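Local atomic coordinates of mandelate racemase/muconate lactonizing enzyme family protein (Azoarcus sp., PDB entry 2QDE), a protein that is of unknown function but belongs to the enolase superfamily, pairing an N-terminal alpha+beta domain with a metal-binding TIM-barrel-like domain. Residues D99-K104 and S248-H253; H311-A314 and W318-Q321. All coordinates share one frame; numbering follows the deposited sequence.

From the N terminus, the chain first builds the antiparallel sheet and helices of the N-terminal domain, where 99-104 begins helix 101-119. It then lays down the barrel strands from 135-140 to 243-245, and with them all four barium ligands, Asp195, Asn197, Glu221 and Asp246, before 248-253 returns to 99-104. Contact 1 therefore closes a long loop and ties the N-terminal domain to the barrel. Contact 2 opens only afterwards, so the two are in series and neither encloses the other. It is a short local closure within the barrel domain, folding 318-321 back on the end of helix 303-315. The nearest atoms of the two contacts are about 11 Å apart.

Contact 1: residues D99-K104 and S248-H253; sequences DNNQAK and SAQELH
Glu251 OE2 takes hydrogen bonds from two amides, Asn101 ND2 at 3.0 Å and Gln250 NE2 at 2.8 Å. The junction is that of the enolase superfamily, in which the N-terminal domain sits against the loops following the barrel strands: 248-253 comes after strand 243-245, just beyond the barium ligand Asp246. Asn101 ND2 reaches the syn side of the carboxylate, 28° out of its plane, on a nearly straight bond (165°), while Gln250 NE2 comes to the anti side, tilted less. Glu251 gets there by a bend in its chain at chi2 (-61°), whereas Gln250 runs extended toward 99-104. Amides suit these places because they offer N-H groups without adding charge, and each keeps its acceptor close to its own amide plane. Asn101 ND2 has a second acceptor in Lys273 O, and the two together would hold the amide in its rotation. Asp99 OD1 stays 5.0 Å from Glu251 OE2, a like charge that probably makes the N-H groups Glu251 receives more welcome. Arg98 of a second subunit packs on Gln250, so the junction also lies beside a subunit interface. A water accepts from Gln250 NE2 at 3.1 Å and donates a weak bond to Asp99 OD1.

Contact 2: residues H311-A314 and W318-Q321; sequences HLLA and WIAQ
Leu313 and Ile319 meet between two flat rings that both turn to other partners. Trp318 carries the amide end of Gln321 over one face, toward the rim, meets Phe322 edge-to-face, and donates a hydrogen bond from NE1 to Leu292 O. His311 meets the ring of Tyr124 with the planes inclined by about 35° and is hydrogen-bonded through NE2 to Leu365 O. The contact itself is aliphatic and belongs to the TIM-barrel-like domain: helix 303-315, which follows strand 294-296, ends here, and the chain folds back as a 3-10 turn at 319-321. The CB of Ile319 points toward the helix, and both branches of the side chain are used. CG1 lies anti to the backbone N (chi1 -157°), carrying CD1 to Leu313 CD2. That pair is tight for two methyls, at 3.3 Å. The other branch, CG2, rests 3.8 Å from Leu313 CA, beside the helix backbone. A beta-branched residue suits this place because it fills two directions at once. Ile319 also packs on Val294 and Cys296, and Leu312 on Leu277 and Ala280, so the turn and helix end pack together over strand 294-296 and helix 277-290. Small Ala320 lets the chain pass close, its CA 3.9 Å from Leu313 O. One water donates to Leu313 O at 2.6 Å and to Ile319 O at 2.9 Å. With no direct hydrogen bond between the segments, the contact rests on apolar packing, while this water satisfies two carbonyls at the helix end and turn.

Contact 1: residues D99-K104 and S248-H253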
loop_
_atom_site.group_PDB
_atom_site.type_symbol
_atom_site.label_atom_id
_atom_site.label_comp_id
_atom_site.label_asym_id
_atom_site.label_seq_id
_atom_site.Cartn_x
_atom_site.Cartn_y
_atom_site.Cartn_z
ATOM N N ASP A 99 16.853 7.109 -24.912
ATOM C CA ASP A 99 15.918 6.613 -25.927
ATOM C C ASP A 99 16.633 6.121 -27.198
ATOM O O ASP A 99 17.670 5.472 -27.106
ATOM C CB ASP A 99 14.888 7.697 -26.283
ATOM C CG ASP A 99 14.070 8.148 -25.081
ATOM O OD1 ASP A 99 13.604 7.280 -24.316
ATOM O OD2 ASP A 99 13.880 9.366 -24.903
ATOM N N ASN A 100 16.072 6.409 -28.372
ATOM C CA ASN A 100 16.674 5.974 -29.641
ATOM C C ASN A 100 16.778 4.455 -29.722
ATOM O O ASN A 100 17.716 3.916 -30.309
ATOM C CB ASN A 100 18.075 6.577 -29.804
ATOM C CG ASN A 100 18.037 8.050 -30.123
ATOM O OD1 ASN A 100 17.967 8.446 -31.288
ATOM N ND2 ASN A 100 18.061 8.877 -29.084
ATOM N N ASN A 101 15.799 3.775 -29.140
ATOM C CA ASN A 101 15.772 2.318 -29.113
ATOM C C ASN A 101 15.914 1.645 -30.476
ATOM O O ASN A 101 16.620 0.646 -30.590
ATOM C CB ASN A 101 14.483 1.838 -28.439
ATOM C CG ASN A 101 14.374 2.309 -27.002
ATOM O OD1 ASN A 101 14.602 3.482 -26.705
ATOM N ND2 ASN A 101 14.020 1.399 -26.104
ATOM N N GLN A 102 15.254 2.178 -31.503
ATOM C CA GLN A 102 15.334 1.564 -32.829
ATOM C C GLN A 102 16.732 1.671 -33.438
ATOM O O GLN A 102 17.197 0.744 -34.106
ATOM C CB GLN A 102 14.299 2.185 -33.764
ATOM C CG GLN A 102 14.296 1.613 -35.178
ATOM C CD GLN A 102 13.063 2.024 -35.963
ATOM O OE1 GLN A 102 12.489 3.078 -35.718
ATOM N NE2 GLN A 102 12.658 1.194 -36.921
ATOM N N ALA A 103 17.392 2.803 -33.204
ATOM C CA ALA A 103 18.747 3.024 -33.704
ATOM C C ALA A 103 19.688 2.051 -32.993
ATOM O O ALA A 103 20.541 1.424 -33.624
ATOM C CB ALA A 103 19.175 4.459 -33.438
ATOM N N LYS A 104 19.521 1.930 -31.679
ATOM C CA LYS A 104 20.345 1.022 -30.884
ATOM C C LYS A 104 20.100 -0.418 -31.332
ATOM O O LYS A 104 21.039 -1.206 -31.469
ATOM C CB LYS A 104 20.010 1.147 -29.394
ATOM C CG LYS A 104 20.385 2.475 -28.753
ATOM C CD LYS A 104 19.820 2.562 -27.333
ATOM C CE LYS A 104 20.270 3.825 -26.620
ATOM N NZ LYS A 104 19.556 4.029 -25.330
ATOM N N SER A 248 3.041 0.406 -23.723
ATOM C CA SER A 248 3.357 0.581 -22.306
ATOM C C SER A 248 4.554 -0.255 -21.864
ATOM O O SER A 248 5.269 0.126 -20.936
ATOM C CB SER A 248 2.152 0.222 -21.432
ATOM O OG SER A 248 1.090 1.138 -21.628
ATOM N N ALA A 249 4.768 -1.390 -22.530
ATOM C CA ALA A 249 5.867 -2.297 -22.203
ATOM C C ALA A 249 7.093 -2.083 -23.082
ATOM O O ALA A 249 7.338 -2.846 -24.023
ATOM C CB ALA A 249 5.400 -3.740 -22.325
ATOM N N GLN A 250 7.873 -1.056 -22.765
ATOM C CA GLN A 250 9.065 -0.761 -23.547
ATOM C C GLN A 250 10.376 -1.001 -22.794
ATOM O O GLN A 250 11.246 -1.744 -23.259
ATOM C CB GLN A 250 9.005 0.687 -24.037
ATOM C CG GLN A 250 10.220 1.131 -24.819
ATOM C CD GLN A 250 10.140 2.590 -25.202
ATOM O OE1 GLN A 250 9.212 3.011 -25.898
ATOM N NE2 GLN A 250 11.107 3.373 -24.748
ATOM N N GLU A 251 10.517 -0.371 -21.637
ATOM C CA GLU A 251 11.730 -0.504 -20.837
ATOM C C GLU A 251 11.557 -1.508 -19.701
ATOM O O GLU A 251 10.432 -1.829 -19.308
ATOM C CB GLU A 251 12.121 0.853 -20.241
ATOM C CG GLU A 251 12.264 1.996 -21.251
ATOM C CD GLU A 251 13.348 1.750 -22.295
ATOM O OE1 GLU A 251 14.274 0.958 -22.029
ATOM O OE2 GLU A 251 13.278 2.368 -23.380
ATOM N N LEU A 252 12.677 -1.993 -19.172
ATOM C CA LEU A 252 12.635 -2.946 -18.075
ATOM C C LEU A 252 11.825 -2.375 -16.912
ATOM O O LEU A 252 10.987 -3.069 -16.348
ATOM C CB LEU A 252 14.048 -3.289 -17.598
ATOM C CG LEU A 252 14.947 -4.063 -18.562
ATOM C CD1 LEU A 252 16.251 -4.392 -17.851
ATOM C CD2 LEU A 252 14.261 -5.345 -19.025
ATOM N N HIS A 253 12.058 -1.112 -16.563
ATOM C CA HIS A 253 11.305 -0.521 -15.466
ATOM C C HIS A 253 9.814 -0.367 -15.794
ATOM O O HIS A 253 8.983 -0.338 -14.879
ATOM C CB HIS A 253 11.916 0.819 -15.014
ATOM C CG HIS A 253 11.977 1.866 -16.081
ATOM N ND1 HIS A 253 12.967 1.899 -17.039
ATOM C CD2 HIS A 253 11.184 2.938 -16.320
ATOM C CE1 HIS A 253 12.782 2.948 -17.821
ATOM N NE2 HIS A 253 11.706 3.593 -17.406
HETATM O O HOH W 1 11.544 6.248 -25.946
#

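Contact 2: residues H311-A314 and W318-Q321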
loop_
_atom_site.group_PDB
_atom_site.type_symbol
_atom_site.label_atom_id
_atom_site.label_comp_id
_atom_site.label_asym_id
_atom_site.label_seq_id
_atom_site.Cartn_x
_atom_site.Cartn_y
_atom_site.Cartn_z
ATOM N N HIS A 311 15.311 -15.317 -35.253
ATOM C CA HIS A 311 16.314 -16.026 -34.461
ATOM C C HIS A 311 15.950 -16.030 -32.968
ATOM O O HIS A 311 16.051 -17.061 -32.286
ATOM C CB HIS A 311 17.684 -15.383 -34.674
ATOM C CG HIS A 311 18.309 -15.723 -35.993
ATOM N ND1 HIS A 311 18.933 -16.929 -36.230
ATOM C CD2 HIS A 311 18.384 -15.025 -37.152
ATOM C CE1 HIS A 311 19.368 -16.961 -37.478
ATOM N NE2 HIS A 311 19.049 -15.818 -38.059
ATOM N N LEU A 312 15.520 -14.874 -32.474
ATOM C CA LEU A 312 15.128 -14.726 -31.078
ATOM C C LEU A 312 13.886 -15.558 -30.725
ATOM O O LEU A 312 13.842 -16.190 -29.669
ATOM C CB LEU A 312 14.851 -13.251 -30.767
ATOM C CG LEU A 312 14.399 -12.956 -29.334
ATOM C CD1 LEU A 312 15.582 -13.129 -28.398
ATOM C CD2 LEU A 312 13.835 -11.539 -29.235
ATOM N N LEU A 313 12.879 -15.548 -31.598
ATOM C CA LEU A 313 11.651 -16.295 -31.339
ATOM C C LEU A 313 11.850 -17.806 -31.332
ATOM O O LEU A 313 11.076 -18.536 -30.710
ATOM C CB LEU A 313 10.564 -15.941 -32.362
ATOM C CG LEU A 313 10.126 -14.474 -32.427
ATOM C CD1 LEU A 313 8.979 -14.327 -33.407
ATOM C CD2 LEU A 313 9.707 -13.991 -31.052
ATOM N N ALA A 314 12.881 -18.279 -32.025
ATOM C CA ALA A 314 13.151 -19.709 -32.073
ATOM C C ALA A 314 14.095 -20.141 -30.953
ATOM O O ALA A 314 14.112 -21.311 -30.569
ATOM C CB ALA A 314 13.748 -20.083 -33.420
ATOM N N TRP A 318 11.361 -18.645 -23.143
ATOM C CA TRP A 318 10.107 -18.062 -22.716
ATOM C C TRP A 318 9.168 -17.715 -23.858
ATOM O O TRP A 318 7.998 -18.079 -23.833
ATOM C CB TRP A 318 10.341 -16.806 -21.880
ATOM C CG TRP A 318 9.048 -16.308 -21.323
ATOM C CD1 TRP A 318 8.298 -15.259 -21.778
ATOM C CD2 TRP A 318 8.296 -16.917 -20.272
ATOM N NE1 TRP A 318 7.119 -15.178 -21.071
ATOM C CE2 TRP A 318 7.093 -16.185 -20.141
ATOM C CE3 TRP A 318 8.522 -18.012 -19.426
ATOM C CZ2 TRP A 318 6.113 -16.518 -19.193
ATOM C CZ3 TRP A 318 7.547 -18.345 -18.483
ATOM C CH2 TRP A 318 6.358 -17.596 -18.377
ATOM N N ILE A 319 9.671 -17.011 -24.863
ATOM C CA ILE A 319 8.810 -16.612 -25.957
ATOM C C ILE A 319 8.461 -17.753 -26.912
ATOM O O ILE A 319 7.484 -17.662 -27.657
ATOM C CB ILE A 319 9.421 -15.418 -26.732
ATOM C CG1 ILE A 319 8.309 -14.661 -27.465
ATOM C CG2 ILE A 319 10.480 -15.907 -27.700
ATOM C CD1 ILE A 319 8.716 -13.289 -27.950
ATOM N N ALA A 320 9.240 -18.833 -26.867
ATOM C CA ALA A 320 8.996 -19.992 -27.725
ATOM C C ALA A 320 7.693 -20.711 -27.358
ATOM O O ALA A 320 7.319 -21.695 -27.995
ATOM C CB ALA A 320 10.173 -20.970 -27.637
ATOM N N GLN A 321 7.002 -20.214 -26.335
ATOM C CA GLN A 321 5.747 -20.817 -25.876
ATOM C C GLN A 321 4.491 -20.249 -26.527
ATOM O O GLN A 321 3.423 -20.856 -26.450
ATOM C CB GLN A 321 5.576 -20.616 -24.371
ATOM C CG GLN A 321 6.633 -21.215 -23.480
ATOM C CD GLN A 321 6.441 -20.789 -22.039
ATOM O OE1 GLN A 321 6.641 -19.620 -21.688
ATOM N NE2 GLN A 321 6.032 -21.726 -21.198
HETATM O O HOH W 2 8.598 -17.836 -30.381
#